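Local structure of MIX1 (Leishmania major, 3HA4) at residues R30-P35 with K62-A67; A67-P72 with S114-G119; E100-L105 with D135-D140. The protein forms a homodimer and probably acts as a mitochondrial membrane-anchored scaffold, using a TPR-like all-helical fold to mediate protein-protein interactions. All blocks are in the same frame, centred on the assembly; numbering follows the deposited sequence.

Contact 1 of 3, residues R30-P35 with K62-A67; sequences RRPPWP and KHYYPA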
loop_
_atom_site.group_PDB
_atom_site.type_symbol
_atom_site.label_atom_id
_atom_site.label_comp_id
_atom_site.label_asym_id
_atom_site.label_seq_id
_atom_site.Cartn_x
_atom_site.Cartn_y
_atom_site.Cartn_z
ATOM N N ARG A 30 0.184 -24.203 -3.743
ATOM C CA ARG A 30 -0.570 -23.540 -2.718
ATOM C C ARG A 30 -0.249 -22.098 -2.552
ATOM O O ARG A 30 -0.825 -21.468 -1.740
ATOM C CB ARG A 30 -0.415 -24.270 -1.399
ATOM C CG ARG A 30 -0.220 -25.690 -1.631
ATOM C CD ARG A 30 -0.942 -26.546 -0.720
ATOM N NE ARG A 30 -1.223 -25.809 0.444
ATOM C CZ ARG A 30 -1.229 -26.315 1.645
ATOM N NH1 ARG A 30 -0.951 -27.581 1.823
ATOM N NH2 ARG A 30 -1.506 -25.527 2.661
ATOM N N ARG A 31 0.663 -21.576 -3.335
ATOM C CA ARG A 31 1.053 -20.206 -3.160
ATOM C C ARG A 31 0.011 -19.211 -3.646
ATOM O O ARG A 31 -0.380 -19.246 -4.776
ATOM C CB ARG A 31 2.382 -19.978 -3.849
ATOM C CG ARG A 31 2.591 -18.610 -4.313
ATOM C CD ARG A 31 3.910 -18.362 -4.869
ATOM N NE ARG A 31 3.960 -18.680 -6.271
ATOM C CZ ARG A 31 3.674 -17.845 -7.249
ATOM N NH1 ARG A 31 3.305 -16.624 -7.019
ATOM N NH2 ARG A 31 3.743 -18.247 -8.471
ATOM N N PRO A 32 -0.406 -18.301 -2.779
ATOM C CA PRO A 32 -1.363 -17.264 -3.174
ATOM C C PRO A 32 -0.664 -16.346 -4.148
ATOM O O PRO A 32 0.467 -15.945 -3.889
ATOM C CB PRO A 32 -1.634 -16.502 -1.864
ATOM C CG PRO A 32 -1.037 -17.357 -0.765
ATOM C CD PRO A 32 0.081 -18.122 -1.402
ATOM N N PRO A 33 -1.304 -16.027 -5.271
ATOM C CA PRO A 33 -0.610 -15.034 -6.097
ATOM C C PRO A 33 -0.518 -13.712 -5.328
ATOM O O PRO A 33 -1.437 -13.369 -4.579
ATOM C CB PRO A 33 -1.508 -14.902 -7.337
ATOM C CG PRO A 33 -2.428 -16.104 -7.284
ATOM C CD PRO A 33 -2.580 -16.467 -5.849
ATOM N N TRP A 34 0.580 -12.988 -5.520
ATOM C CA TRP A 34 0.829 -11.735 -4.810
ATOM C C TRP A 34 -0.284 -10.672 -4.988
ATOM O O TRP A 34 -0.669 -10.011 -4.022
ATOM C CB TRP A 34 2.223 -11.189 -5.173
ATOM C CG TRP A 34 2.587 -9.899 -4.490
ATOM C CD1 TRP A 34 3.194 -9.753 -3.272
ATOM C CD2 TRP A 34 2.344 -8.571 -4.980
ATOM N NE1 TRP A 34 3.347 -8.421 -2.977
ATOM C CE2 TRP A 34 2.840 -7.672 -4.007
ATOM C CE3 TRP A 34 1.764 -8.056 -6.147
ATOM C CZ2 TRP A 34 2.772 -6.282 -4.165
ATOM C CZ3 TRP A 34 1.696 -6.674 -6.305
ATOM C CH2 TRP A 34 2.197 -5.805 -5.316
ATOM N N PRO A 35 -0.824 -10.515 -6.166
ATOM C CA PRO A 35 -1.811 -9.487 -6.315
ATOM C C PRO A 35 -3.095 -9.759 -5.619
ATOM O O PRO A 35 -3.692 -8.845 -5.204
ATOM C CB PRO A 35 -1.985 -9.427 -7.810
ATOM C CG PRO A 35 -0.775 -9.856 -8.305
ATOM C CD PRO A 35 -0.363 -10.938 -7.478
ATOM N N LYS A 62 5.797 -13.433 4.303
ATOM C CA LYS A 62 7.166 -13.716 4.726
ATOM C C LYS A 62 7.726 -14.898 3.952
ATOM O O LYS A 62 8.906 -14.938 3.607
ATOM C CB LYS A 62 7.219 -14.077 6.207
ATOM C CG LYS A 62 6.893 -12.965 7.149
ATOM C CD LYS A 62 7.317 -13.352 8.555
ATOM C CE LYS A 62 6.329 -14.332 9.177
ATOM N NZ LYS A 62 6.521 -14.469 10.655
ATOM N N HIS A 63 6.863 -15.873 3.696
ATOM C CA HIS A 63 7.296 -17.142 3.130
ATOM C C HIS A 63 7.459 -17.068 1.613
ATOM O O HIS A 63 8.497 -17.469 1.060
ATOM C CB HIS A 63 6.310 -18.257 3.506
ATOM C CG HIS A 63 6.727 -19.611 3.020
ATOM N ND1 HIS A 63 6.218 -20.181 1.871
ATOM C CD2 HIS A 63 7.622 -20.496 3.517
ATOM C CE1 HIS A 63 6.778 -21.364 1.687
ATOM N NE2 HIS A 63 7.633 -21.578 2.669
ATOM N N TYR A 64 6.427 -16.556 0.949
ATOM C CA TYR A 64 6.399 -16.489 -0.509
ATOM C C TYR A 64 7.003 -15.206 -1.079
ATOM O O TYR A 64 7.488 -15.195 -2.213
ATOM C CB TYR A 64 4.959 -16.666 -1.011
ATOM C CG TYR A 64 4.407 -18.055 -0.765
ATOM C CD1 TYR A 64 4.940 -19.161 -1.424
ATOM C CD2 TYR A 64 3.369 -18.263 0.124
ATOM C CE1 TYR A 64 4.444 -20.435 -1.200
ATOM C CE2 TYR A 64 2.858 -19.527 0.354
ATOM C CZ TYR A 64 3.402 -20.608 -0.312
ATOM O OH TYR A 64 2.907 -21.858 -0.085
ATOM N N TYR A 65 6.971 -14.128 -0.295
ATOM C CA TYR A 65 7.418 -12.828 -0.780
ATOM C C TYR A 65 8.241 -12.045 0.260
ATOM O O TYR A 65 7.912 -10.912 0.588
ATOM C CB TYR A 65 6.206 -12.011 -1.253
ATOM C CG TYR A 65 5.279 -12.794 -2.132
ATOM C CD1 TYR A 65 5.612 -13.062 -3.448
ATOM C CD2 TYR A 65 4.072 -13.300 -1.644
ATOM C CE1 TYR A 65 4.769 -13.799 -4.276
ATOM C CE2 TYR A 65 3.211 -14.050 -2.469
ATOM C CZ TYR A 65 3.576 -14.293 -3.784
ATOM O OH TYR A 65 2.768 -15.023 -4.622
ATOM N N PRO A 66 9.332 -12.648 0.752
ATOM C CA PRO A 66 10.162 -12.038 1.804
ATOM C C PRO A 66 10.855 -10.756 1.333
ATOM O O PRO A 66 11.375 -10.009 2.168
ATOM C CB PRO A 66 11.241 -13.089 2.079
ATOM C CG PRO A 66 11.274 -13.972 0.848
ATOM C CD PRO A 66 9.997 -13.772 0.067
ATOM N N ALA A 67 10.877 -10.524 0.024
ATOM C CA ALA A 67 11.509 -9.330 -0.538
ATOM C C ALA A 67 10.545 -8.186 -0.806
ATOM O O ALA A 67 10.982 -7.094 -1.166
ATOM C CB ALA A 67 12.278 -9.662 -1.805
HETATM O O HOH W 1 2.114 -13.950 -7.341
#

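Contact 2 of 3, residues A67-P72 with S114-G119; sequences ADWLIP and SDPNGG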
loop_
_atom_site.group_PDB
_atom_site.type_symbol
_atom_site.label_atom_id
_atom_site.label_comp_id
_atom_site.label_asym_id
_atom_site.label_seq_id
_atom_site.Cartn_x
_atom_site.Cartn_y
_atom_site.Cartn_z
ATOM N N ALA A 67 10.877 -10.524 0.024
ATOM C CA ALA A 67 11.509 -9.330 -0.538
ATOM C C ALA A 67 10.545 -8.186 -0.806
ATOM O O ALA A 67 10.982 -7.094 -1.166
ATOM C CB ALA A 67 12.278 -9.662 -1.805
ATOM N N ASP A 68 9.248 -8.420 -0.630
ATOM C CA ASP A 68 8.248 -7.381 -0.888
ATOM C C ASP A 68 8.154 -6.336 0.230
ATOM O O ASP A 68 8.270 -6.663 1.421
ATOM C CB ASP A 68 6.867 -7.998 -1.102
ATOM C CG ASP A 68 5.817 -6.957 -1.470
ATOM O OD1 ASP A 68 6.112 -6.097 -2.338
ATOM O OD2 ASP A 68 4.707 -6.994 -0.887
ATOM N N TRP A 69 7.915 -5.084 -0.155
ATOM C CA TRP A 69 7.766 -3.994 0.826
ATOM C C TRP A 69 6.326 -3.483 0.858
ATOM O O TRP A 69 5.881 -2.924 1.859
ATOM C CB TRP A 69 8.736 -2.822 0.525
ATOM C CG TRP A 69 8.552 -2.303 -0.854
ATOM C CD1 TRP A 69 9.126 -2.785 -1.987
ATOM C CD2 TRP A 69 7.672 -1.252 -1.265
ATOM N NE1 TRP A 69 8.674 -2.087 -3.080
ATOM C CE2 TRP A 69 7.782 -1.138 -2.662
ATOM C CE3 TRP A 69 6.816 -0.386 -0.587
ATOM C CZ2 TRP A 69 7.076 -0.188 -3.391
ATOM C CZ3 TRP A 69 6.112 0.551 -1.313
ATOM C CH2 TRP A 69 6.250 0.646 -2.700
ATOM N N LEU A 70 5.607 -3.673 -0.246
ATOM C CA LEU A 70 4.266 -3.117 -0.398
ATOM C C LEU A 70 3.291 -3.682 0.629
ATOM O O LEU A 70 2.588 -2.943 1.321
ATOM C CB LEU A 70 3.740 -3.358 -1.815
ATOM C CG LEU A 70 2.473 -2.593 -2.206
ATOM C CD1 LEU A 70 2.493 -1.169 -1.650
ATOM C CD2 LEU A 70 2.304 -2.570 -3.715
ATOM N N ILE A 71 3.255 -5.001 0.737
ATOM C CA ILE A 71 2.361 -5.623 1.689
ATOM C C ILE A 71 2.740 -5.260 3.130
ATOM O O ILE A 71 1.869 -4.901 3.922
ATOM C CB ILE A 71 2.245 -7.140 1.441
ATOM C CG1 ILE A 71 1.438 -7.368 0.157
ATOM C CG2 ILE A 71 1.603 -7.843 2.647
ATOM C CD1 ILE A 71 1.205 -8.821 -0.211
ATOM N N PRO A 72 4.042 -5.327 3.470
ATOM C CA PRO A 72 4.466 -4.876 4.807
ATOM C C PRO A 72 4.105 -3.421 5.102
ATOM O O PRO A 72 3.754 -3.092 6.236
ATOM C CB PRO A 72 5.980 -5.067 4.773
ATOM C CG PRO A 72 6.159 -6.229 3.838
ATOM C CD PRO A 72 5.128 -6.024 2.760
ATOM N N SER A 114 16.097 -9.325 -2.266
ATOM C CA SER A 114 15.877 -8.534 -3.449
ATOM C C SER A 114 14.801 -9.031 -4.381
ATOM O O SER A 114 14.324 -10.127 -4.260
ATOM C CB SER A 114 17.177 -8.255 -4.188
ATOM O OG SER A 114 17.659 -9.388 -4.823
ATOM N N ASP A 115 14.444 -8.190 -5.327
ATOM C CA ASP A 115 13.352 -8.447 -6.208
ATOM C C ASP A 115 11.998 -8.202 -5.632
ATOM O O ASP A 115 11.124 -9.018 -5.778
ATOM C CB ASP A 115 13.420 -9.858 -6.676
ATOM C CG ASP A 115 13.797 -9.941 -8.076
ATOM O OD1 ASP A 115 13.122 -10.650 -8.821
ATOM O OD2 ASP A 115 14.757 -9.268 -8.435
ATOM N N PRO A 116 11.832 -7.078 -4.960
ATOM C CA PRO A 116 10.574 -6.768 -4.297
ATOM C C PRO A 116 9.420 -6.630 -5.238
ATOM O O PRO A 116 9.513 -6.028 -6.273
ATOM C CB PRO A 116 10.866 -5.431 -3.641
ATOM C CG PRO A 116 12.298 -5.415 -3.472
ATOM C CD PRO A 116 12.821 -6.030 -4.692
ATOM N N ASN A 117 8.315 -7.206 -4.821
ATOM C CA ASN A 117 7.103 -7.283 -5.597
ATOM C C ASN A 117 6.524 -5.942 -5.884
ATOM O O ASN A 117 5.932 -5.744 -6.906
ATOM C CB ASN A 117 6.092 -8.165 -4.905
ATOM C CG ASN A 117 6.573 -9.563 -4.761
ATOM O OD1 ASN A 117 7.385 -9.856 -3.931
ATOM N ND2 ASN A 117 6.088 -10.429 -5.607
ATOM N N GLY A 118 6.673 -5.028 -4.948
ATOM C CA GLY A 118 6.090 -3.714 -5.064
ATOM C C GLY A 118 6.793 -2.917 -6.127
ATOM O O GLY A 118 6.423 -1.807 -6.446
ATOM N N GLY A 119 7.877 -3.472 -6.625
ATOM C CA GLY A 119 8.726 -2.761 -7.530
ATOM C C GLY A 119 10.026 -2.334 -6.920
ATOM O O GLY A 119 10.312 -2.569 -5.778
#

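Contact 3 of 3, residues E100-L105 with D135-D140; sequences EVLMQL and DLENMD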
loop_
_atom_site.group_PDB
_atom_site.type_symbol
_atom_site.label_atom_id
_atom_site.label_comp_id
_atom_site.label_asym_id
_atom_site.label_seq_id
_atom_site.Cartn_x
_atom_site.Cartn_y
_atom_site.Cartn_z
ATOM N N GLU A 100 8.352 -8.566 13.061
ATOM C CA GLU A 100 8.617 -9.284 11.824
ATOM C C GLU A 100 8.407 -8.415 10.599
ATOM O O GLU A 100 9.206 -8.453 9.671
ATOM C CB GLU A 100 7.745 -10.530 11.744
ATOM C CG GLU A 100 8.025 -11.511 12.851
ATOM C CD GLU A 100 7.027 -12.642 12.888
ATOM O OE1 GLU A 100 5.935 -12.504 12.295
ATOM O OE2 GLU A 100 7.345 -13.670 13.517
ATOM N N VAL A 101 7.333 -7.633 10.595
ATOM C CA VAL A 101 7.100 -6.690 9.506
ATOM C C VAL A 101 8.258 -5.694 9.440
ATOM O O VAL A 101 8.777 -5.393 8.357
ATOM C CB VAL A 101 5.770 -5.943 9.666
ATOM C CG1 VAL A 101 5.558 -4.973 8.516
ATOM C CG2 VAL A 101 4.627 -6.935 9.735
ATOM N N LEU A 102 8.666 -5.205 10.608
ATOM C CA LEU A 102 9.823 -4.328 10.714
ATOM C C LEU A 102 11.055 -5.015 10.098
ATOM O O LEU A 102 11.680 -4.485 9.179
ATOM C CB LEU A 102 10.066 -3.920 12.172
ATOM C CG LEU A 102 11.404 -3.223 12.464
ATOM C CD1 LEU A 102 11.570 -1.977 11.604
ATOM C CD2 LEU A 102 11.565 -2.886 13.952
ATOM N N MET A 103 11.368 -6.216 10.576
ATOM C CA MET A 103 12.472 -6.994 10.026
ATOM C C MET A 103 12.444 -7.149 8.493
ATOM O O MET A 103 13.475 -6.978 7.825
ATOM C CB MET A 103 12.539 -8.362 10.687
ATOM C CG MET A 103 13.835 -9.115 10.439
ATOM S SD MET A 103 13.879 -10.743 11.231
ATOM C CE MET A 103 13.180 -10.356 12.836
ATOM N N GLN A 104 11.284 -7.474 7.924
ATOM C CA GLN A 104 11.234 -7.631 6.469
ATOM C C GLN A 104 11.473 -6.315 5.714
ATOM O O GLN A 104 12.161 -6.301 4.693
ATOM C CB GLN A 104 9.943 -8.298 6.004
ATOM C CG GLN A 104 9.707 -8.152 4.511
ATOM C CD GLN A 104 8.853 -9.261 3.939
ATOM O OE1 GLN A 104 8.766 -10.341 4.508
ATOM N NE2 GLN A 104 8.235 -9.003 2.802
ATOM N N LEU A 105 10.897 -5.224 6.218
ATOM C CA LEU A 105 11.102 -3.906 5.617
ATOM C C LEU A 105 12.575 -3.536 5.695
ATOM O O LEU A 105 13.131 -3.004 4.741
ATOM C CB LEU A 105 10.230 -2.836 6.285
ATOM C CG LEU A 105 8.761 -2.835 5.836
ATOM C CD1 LEU A 105 7.912 -1.943 6.719
ATOM C CD2 LEU A 105 8.678 -2.400 4.409
ATOM N N ASP A 135 7.657 4.230 11.977
ATOM C CA ASP A 135 6.342 3.953 12.527
ATOM C C ASP A 135 6.401 2.684 13.363
ATOM O O ASP A 135 5.976 2.669 14.520
ATOM C CB ASP A 135 5.303 3.836 11.412
ATOM C CG ASP A 135 4.881 5.184 10.880
ATOM O OD1 ASP A 135 5.076 6.175 11.610
ATOM O OD2 ASP A 135 4.357 5.262 9.750
ATOM N N LEU A 136 6.966 1.628 12.787
ATOM C CA LEU A 136 7.057 0.365 13.498
ATOM C C LEU A 136 7.903 0.532 14.745
ATOM O O LEU A 136 7.465 0.201 15.843
ATOM C CB LEU A 136 7.600 -0.730 12.583
ATOM C CG LEU A 136 6.627 -1.082 11.453
ATOM C CD1 LEU A 136 7.293 -1.875 10.305
ATOM C CD2 LEU A 136 5.414 -1.830 12.048
ATOM N N GLU A 137 9.097 1.037 14.591
ATOM C CA GLU A 137 9.954 1.290 15.719
ATOM C C GLU A 137 9.270 2.080 16.839
ATOM O O GLU A 137 9.474 1.811 17.989
ATOM C CB GLU A 137 11.228 1.977 15.251
ATOM C CG GLU A 137 12.165 1.152 14.415
ATOM C CD GLU A 137 12.994 0.262 15.232
ATOM O OE1 GLU A 137 12.744 0.208 16.409
ATOM O OE2 GLU A 137 13.874 -0.402 14.721
ATOM N N ASN A 138 8.431 3.034 16.473
ATOM C CA ASN A 138 7.760 3.881 17.461
ATOM C C ASN A 138 6.550 3.225 18.127
ATOM O O ASN A 138 5.936 3.784 19.034
ATOM C CB ASN A 138 7.385 5.230 16.838
ATOM C CG ASN A 138 8.526 6.229 16.898
ATOM O OD1 ASN A 138 9.212 6.329 17.912
ATOM N ND2 ASN A 138 8.736 6.968 15.815
ATOM N N MET A 139 6.247 2.016 17.688
ATOM C CA MET A 139 5.022 1.342 18.056
ATOM C C MET A 139 5.305 0.316 19.144
ATOM O O MET A 139 6.318 -0.389 19.091
ATOM C CB MET A 139 4.476 0.644 16.809
ATOM C CG MET A 139 3.002 0.395 16.768
ATOM S SD MET A 139 2.546 -0.367 15.191
ATOM C CE MET A 139 2.821 0.987 14.037
ATOM N N ASP A 140 4.423 0.256 20.139
ATOM C CA ASP A 140 4.381 -0.866 21.082
ATOM C C ASP A 140 2.943 -1.387 21.191
ATOM O O ASP A 140 2.022 -0.650 21.552
ATOM C CB ASP A 140 4.940 -0.492 22.458
ATOM C CG ASP A 140 5.121 -1.705 23.374
ATOM O OD1 ASP A 140 4.581 -2.789 23.066
ATOM O OD2 ASP A 140 5.811 -1.575 24.405
#

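Contact 1 of 3, residues R30-P35 with K62-A67
The phenol oxygen of Tyr65 is bonded on three counts. It donates to the carbonyl of Pro32, with Tyr65 OH and Pro32 O 2.6 Å apart, the hydroxyl lying in the carbonyl plane at a C=O...donor angle of 151°. It accepts from Arg31, whose NH1 is 2.9 Å from Tyr65 OH; the N-H...O angle of 157° and an oxygen almost in the guanidinium plane both support the bond. Water 1 also donates to it, with its oxygen 3.0 Å from Tyr65 OH. The same water accepts from the peptide of Trp34, its oxygen 2.6 Å from Trp34 N, a short separation whose exact value is uncertain. This bridge serves the first amide of helix 34-42, after the N-cap residue Pro33, and links the start of that helix to the residue following helix 54-64 in the TPR-like helical array. The remaining Arg31 donors turn elsewhere, NE to His26 O, while Tyr64 OH is bonded to Asp28 and Trp34 NE1 to Asp68. Around these polar atoms the packing is aromatic. Trp34 CG is anti to the backbone N (chi1 -180°), and the indole presents its edge to the Tyr65 face in a T-shaped pair, centroids 5.0 Å apart. Trp34 CB lies over that same face. Arg31 CB makes a CH-pi contact 3.7 Å from the Tyr64 ring centroid, while Pro32 CD reaches the ring obliquely, 3.6 Å from Tyr64 CE2.

Contact 2 of 3, residues A67-P72 with S114-G119
Trp69 and Gly119 make the straighter of the two hydrogen bonds joining these segments: Trp69 NE1 lies 3.2 Å from Gly119 O, with an N-H...O angle of 159°. The oxygen sits near the indole plane, whereas the donor stands above the carbonyl plane. The indole edge also meets Pro116, with Trp69 CD1 and Pro116 CB 3.6 Å apart. Asp68 OD1 accepts a weak, strongly bent bond from Gly118 N at 2.9 Å. Gly118 has no side chain, and its CA can rest 4.0 Å from Leu70 CB. Ala67 CB meets Ser114 O at 3.2 Å.

The loop side of this shell is a type I beta turn from Pro116 to Gly119, closed by Gly119 N donating to Pro116 O; Gly118 and Gly119 are poorly ordered, so fine detail here deserves caution. Asp68 has a second task, capping the start of helix 70-81 in the TPR-like fold. Ile71 N bonds to Asp68 OD2 at 3.0 Å, arriving from above the carboxylate plane at a nearly straight 167°, and Leu70 N gives OD1 a weak bond. With CG anti to the backbone N (chi1 -176°), the carboxylate can serve both helix and turn, while Trp34 NE1 also bonds OD2.

Further out, Leu105 and the helix 123-137 residues Val125, Ile128 and Ile129 pack on Trp69. Beyond the turn lies the dimer partner: Asn117 ND2 is hydrogen-bonded to Asp124 of the second subunit, Asn117 O to Asn122 of that subunit, and Leu70 packs on Trp69 of the same neighbour.

Contact 3 of 3, residues E100-L105 with D135-D140
Leu136, whose side chain plugs into the surface formed by Val101, Leu102 and Leu105, has its carbonyl oxygen held by two donors. Met139 N bonds Leu136 O at 2.9 Å as the chain leaves helix 123-137, and Arg98 NE, from the helix 94-109 that carries the facing segment, bonds the same oxygen. Helix 94-109 packs here on the end of helix 123-137 in the TPR-like fold; between the two segments the contact is largely aliphatic, burying 216 Å², and the Arg98 bond lies beside it.

Leu136 CD1 does most of the touching. Its closest approach across the segments is to the backbone, with Leu136 CD1 and Leu102 CA 3.5 Å apart. Leu105 CD1 comes to 3.6 Å from Leu136 CD1, the two side chains crossing at about a right angle, and Val101 CG1 stands 4.0 Å from the same methyl. Leu136 CG is anti to the carbonyl carbon (chi1 -67°) and the chi2 of 164° extends CD1 toward the facing helix. Val133, also on helix 123-137, touches Leu102 and Leu105, extending the apolar seam, and Thr76 of helix 70-81 meets Leu136.

At the exposed margin the Glu137 chain bends at chi2 (-80°), turning CD back toward Leu102, and the carboxylate lies across that side chain, with Glu137 OE2 3.5 Å from Leu102 CD2.

In the fold
Contacts 1 and 2 are neighbours, their centres about 10 Å apart. They share Ala67 and are tied by a probable hydrogen bond, Trp34 NE1 to Asp68 OD2 at 2.9 Å. Contact 3 lies about 15 Å from contact 2 and about 19 Å from contact 1, centre to centre, on the other side of the chain's centre from contact 1. Gln104 NE2 connects all three, lying 2.9 Å from Tyr65 O and 2.7 Å from Asp68 O, both probable hydrogen bonds. A salt bridge, Lys62 NZ to Glu100 OE1 at 2.6 Å, adds a second tie between contacts 1 and 3. All three reach the second subunit, contact 3 through Asp135 alone, consistent with the homodimer.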